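Local structure of TCP pilus virulence regulatory protein (Vibrio cholerae, 4MLO) at residues A[34-42]-A[52-60]. The protein activates transcription as an AraC-family regulator, probably of virulence genes, probably binding DNA through helix-turn-helix motifs, and binds palmitoleic acid in a pocket. Residues are numbered along the deposited sequence; the frame is centred on the assembly and turned at random. Where two conformers were deposited one is given.
Sequences WIDSGIAKL and EINSSSIIL
L42 and I59 reach toward each other tip to tip between the two antiparallel sheets of the cupin-like domain, with L42 CD1 3.5 Å from I59 CD1. Strands 31-35 and 57-61 belong to one sheet, 40-44 and 49-53 to the other, and the chain crosses between them twice. L42 points toward segment 52-60, and with CG anti to the backbone N (chi1 -173°) its CD1 reaches I59; branched aliphatic chains suit this interior, and the I59 side chain lies about 7 Å from the bound palmitoleic acid. A40 and I53 form an antiparallel hydrogen-bonded pair, A40 N to I53 O 3.1 Å and I53 N to A40 O 2.9 Å. On their shared face, the short methyl of A40 lets I53 lie close, CG1 3.9 Å from A40 CB, and I53 turns CD1 toward I35 CG2. At the other end W34 and I58 run side by side, pointing the same way: I58 CD1 lies 3.7 Å from W34 CE3, and L127 of helix 121-131 packs on both residues. The side chains of I39 and N54 cross at a slant at the partly exposed margin. N54 shapes the type I turn to S57: its OD1 accepts from S56 N in an Asx turn, while S57 OG accepts from N54 N. Where the strands splay apart, a water links the backbones: it accepts from I35 N and donates to N54 O and S57 O, the last 2.6 Å from the water oxygen.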
loop_
_atom_site.group_PDB
_atom_site.type_symbol
_atom_site.label_atom_id
_atom_site.label_comp_id
_atom_site.label_asym_id
_atom_site.label_seq_id
_atom_site.Cartn_x
_atom_site.Cartn_y
_atom_site.Cartn_z
ATOM N N TRP A 34 11.187 3.029 -1.391
ATOM C CA TRP A 34 12.326 3.924 -1.219
ATOM C C TRP A 34 12.966 4.166 -2.575
ATOM O O TRP A 34 12.813 3.373 -3.507
ATOM C CB TRP A 34 13.360 3.355 -0.242
ATOM C CG TRP A 34 14.019 2.120 -0.738
ATOM C CD1 TRP A 34 15.216 2.039 -1.381
ATOM C CD2 TRP A 34 13.524 0.776 -0.641
ATOM N NE1 TRP A 34 15.487 0.731 -1.708
ATOM C CE2 TRP A 34 14.473 -0.063 -1.253
ATOM C CE3 TRP A 34 12.363 0.202 -0.111
ATOM C CZ2 TRP A 34 14.308 -1.442 -1.337
ATOM C CZ3 TRP A 34 12.203 -1.171 -0.196
ATOM C CH2 TRP A 34 13.171 -1.974 -0.815
ATOM N N ILE A 35 13.698 5.273 -2.664
ATOM C CA ILE A 35 14.408 5.655 -3.879
ATOM C C ILE A 35 15.835 5.120 -3.805
ATOM O O ILE A 35 16.378 4.891 -2.716
ATOM C CB ILE A 35 14.368 7.191 -4.058
ATOM C CG1 ILE A 35 15.157 7.906 -2.952
ATOM C CG2 ILE A 35 12.911 7.685 -4.105
ATOM C CD1 ILE A 35 15.206 9.425 -3.098
ATOM N N ASP A 36 16.459 4.898 -4.971
ATOM C CA ASP A 36 17.766 4.247 -4.999
ATOM C C ASP A 36 18.924 5.233 -5.025
ATOM O O ASP A 36 20.082 4.814 -4.911
ATOM C CB ASP A 36 17.874 3.317 -6.209
ATOM C CG ASP A 36 17.994 4.073 -7.517
ATOM O OD1 ASP A 36 17.637 5.273 -7.574
ATOM O OD2 ASP A 36 18.429 3.455 -8.503
ATOM N N SER A 37 18.640 6.521 -5.162
ATOM C CA SER A 37 19.682 7.519 -5.353
ATOM C C SER A 37 19.029 8.887 -5.313
ATOM O O SER A 37 17.810 9.026 -5.484
ATOM C CB SER A 37 20.424 7.323 -6.676
ATOM O OG SER A 37 19.537 7.453 -7.771
ATOM N N GLY A 38 19.852 9.886 -5.080
ATOM C CA GLY A 38 19.386 11.237 -5.103
ATOM C C GLY A 38 18.461 11.541 -3.938
ATOM O O GLY A 38 18.470 10.884 -2.892
ATOM N N ILE A 39 17.645 12.568 -4.151
ATOM C CA ILE A 39 16.740 13.098 -3.144
ATOM C C ILE A 39 15.368 13.237 -3.783
ATOM O O ILE A 39 15.245 13.470 -4.987
ATOM C CB ILE A 39 17.226 14.459 -2.594
ATOM C CG1 ILE A 39 18.610 14.324 -1.963
ATOM C CG2 ILE A 39 16.239 15.024 -1.579
ATOM C CD1 ILE A 39 18.649 13.463 -0.708
ATOM N N ALA A 40 14.332 13.071 -2.968
ATOM C CA ALA A 40 12.971 13.326 -3.389
ATOM C C ALA A 40 12.244 13.994 -2.238
ATOM O O ALA A 40 12.684 13.945 -1.086
ATOM C CB ALA A 40 12.250 12.033 -3.808
ATOM N N LYS A 41 11.116 14.613 -2.565
ATOM C CA LYS A 41 10.259 15.286 -1.602
ATOM C C LYS A 41 8.923 14.555 -1.590
ATOM O O LYS A 41 8.262 14.464 -2.631
ATOM C CB LYS A 41 10.074 16.752 -1.984
ATOM C CG LYS A 41 9.224 17.545 -1.016
ATOM C CD LYS A 41 8.819 18.875 -1.631
ATOM C CE LYS A 41 8.169 19.811 -0.619
ATOM N NZ LYS A 41 7.681 21.073 -1.260
ATOM N N LEU A 42 8.555 14.040 -0.415
ATOM C CA LEU A 42 7.279 13.373 -0.202
ATOM C C LEU A 42 6.366 14.319 0.560
ATOM O O LEU A 42 6.718 14.788 1.644
ATOM C CB LEU A 42 7.480 12.077 0.576
ATOM C CG LEU A 42 6.313 11.099 0.793
ATOM C CD1 LEU A 42 6.887 9.844 1.406
ATOM C CD2 LEU A 42 5.207 11.645 1.687
ATOM N N GLU A 52 11.905 15.365 3.048
ATOM C CA GLU A 52 12.946 15.085 2.078
ATOM C C GLU A 52 13.505 13.708 2.398
ATOM O O GLU A 52 13.882 13.439 3.540
ATOM C CB GLU A 52 14.049 16.143 2.110
ATOM C CG GLU A 52 13.624 17.468 1.521
ATOM C CD GLU A 52 14.807 18.289 1.024
ATOM O OE1 GLU A 52 14.564 19.333 0.383
ATOM O OE2 GLU A 52 15.969 17.888 1.277
ATOM N N ILE A 53 13.522 12.831 1.403
ATOM C CA ILE A 53 13.986 11.470 1.595
ATOM C C ILE A 53 15.191 11.223 0.703
ATOM O O ILE A 53 15.368 11.860 -0.339
ATOM C CB ILE A 53 12.866 10.448 1.300
ATOM C CG1 ILE A 53 12.329 10.605 -0.130
ATOM C CG2 ILE A 53 11.729 10.630 2.278
ATOM C CD1 ILE A 53 11.413 9.437 -0.556
ATOM N N ASN A 54 16.029 10.292 1.140
ATOM C CA ASN A 54 17.177 9.835 0.383
ATOM C C ASN A 54 17.112 8.326 0.241
ATOM O O ASN A 54 16.099 7.706 0.606
ATOM C CB ASN A 54 18.479 10.277 1.072
ATOM C CG ASN A 54 18.518 9.894 2.543
ATOM O OD1 ASN A 54 18.220 8.755 2.914
ATOM N ND2 ASN A 54 18.860 10.856 3.389
ATOM N N SER A 55 18.188 7.725 -0.274
ATOM C CA SER A 55 18.182 6.312 -0.613
ATOM C C SER A 55 18.155 5.389 0.601
ATOM O O SER A 55 18.023 4.178 0.415
ATOM C CB SER A 55 19.396 5.980 -1.482
ATOM O OG SER A 55 20.594 6.133 -0.745
ATOM N N SER A 56 18.237 5.916 1.822
ATOM C CA SER A 56 18.047 5.107 3.025
ATOM C C SER A 56 16.717 5.365 3.726
ATOM O O SER A 56 16.453 4.763 4.776
ATOM C CB SER A 56 19.196 5.344 4.003
ATOM O OG SER A 56 20.363 4.689 3.543
ATOM N N SER A 57 15.886 6.247 3.193
ATOM C CA SER A 57 14.578 6.520 3.781
ATOM C C SER A 57 13.580 5.477 3.292
ATOM O O SER A 57 13.303 5.394 2.089
ATOM C CB SER A 57 14.100 7.920 3.392
ATOM O OG SER A 57 15.034 8.943 3.716
ATOM N N ILE A 58 13.008 4.709 4.217
ATOM C CA ILE A 58 11.963 3.746 3.891
ATOM C C ILE A 58 10.617 4.349 4.273
ATOM O O ILE A 58 10.428 4.776 5.426
ATOM C CB ILE A 58 12.170 2.415 4.642
ATOM C CG1 ILE A 58 13.565 1.848 4.414
ATOM C CG2 ILE A 58 11.097 1.389 4.225
ATOM C CD1 ILE A 58 13.884 1.514 2.988
ATOM N N ILE A 59 9.668 4.324 3.334
ATOM C CA ILE A 59 8.293 4.728 3.590
ATOM C C ILE A 59 7.457 3.462 3.689
ATOM O O ILE A 59 7.514 2.598 2.809
ATOM C CB ILE A 59 7.741 5.647 2.490
ATOM C CG1 ILE A 59 8.707 6.831 2.252
ATOM C CG2 ILE A 59 6.360 6.130 2.867
ATOM C CD1 ILE A 59 8.856 7.747 3.434
ATOM N N LEU A 60 6.702 3.344 4.770
ATOM C CA LEU A 60 5.831 2.205 4.987
ATOM C C LEU A 60 4.392 2.666 4.858
ATOM O O LEU A 60 3.993 3.629 5.518
ATOM C CB LEU A 60 6.067 1.611 6.370
ATOM C CG LEU A 60 7.460 1.028 6.632
ATOM C CD1 LEU A 60 8.440 2.117 7.114
ATOM C CD2 LEU A 60 7.388 -0.112 7.604
HETATM O O HOH W 1 13.701 6.785 -0.072
HETATM O O HOH W 2 20.246 9.461 -1.594
#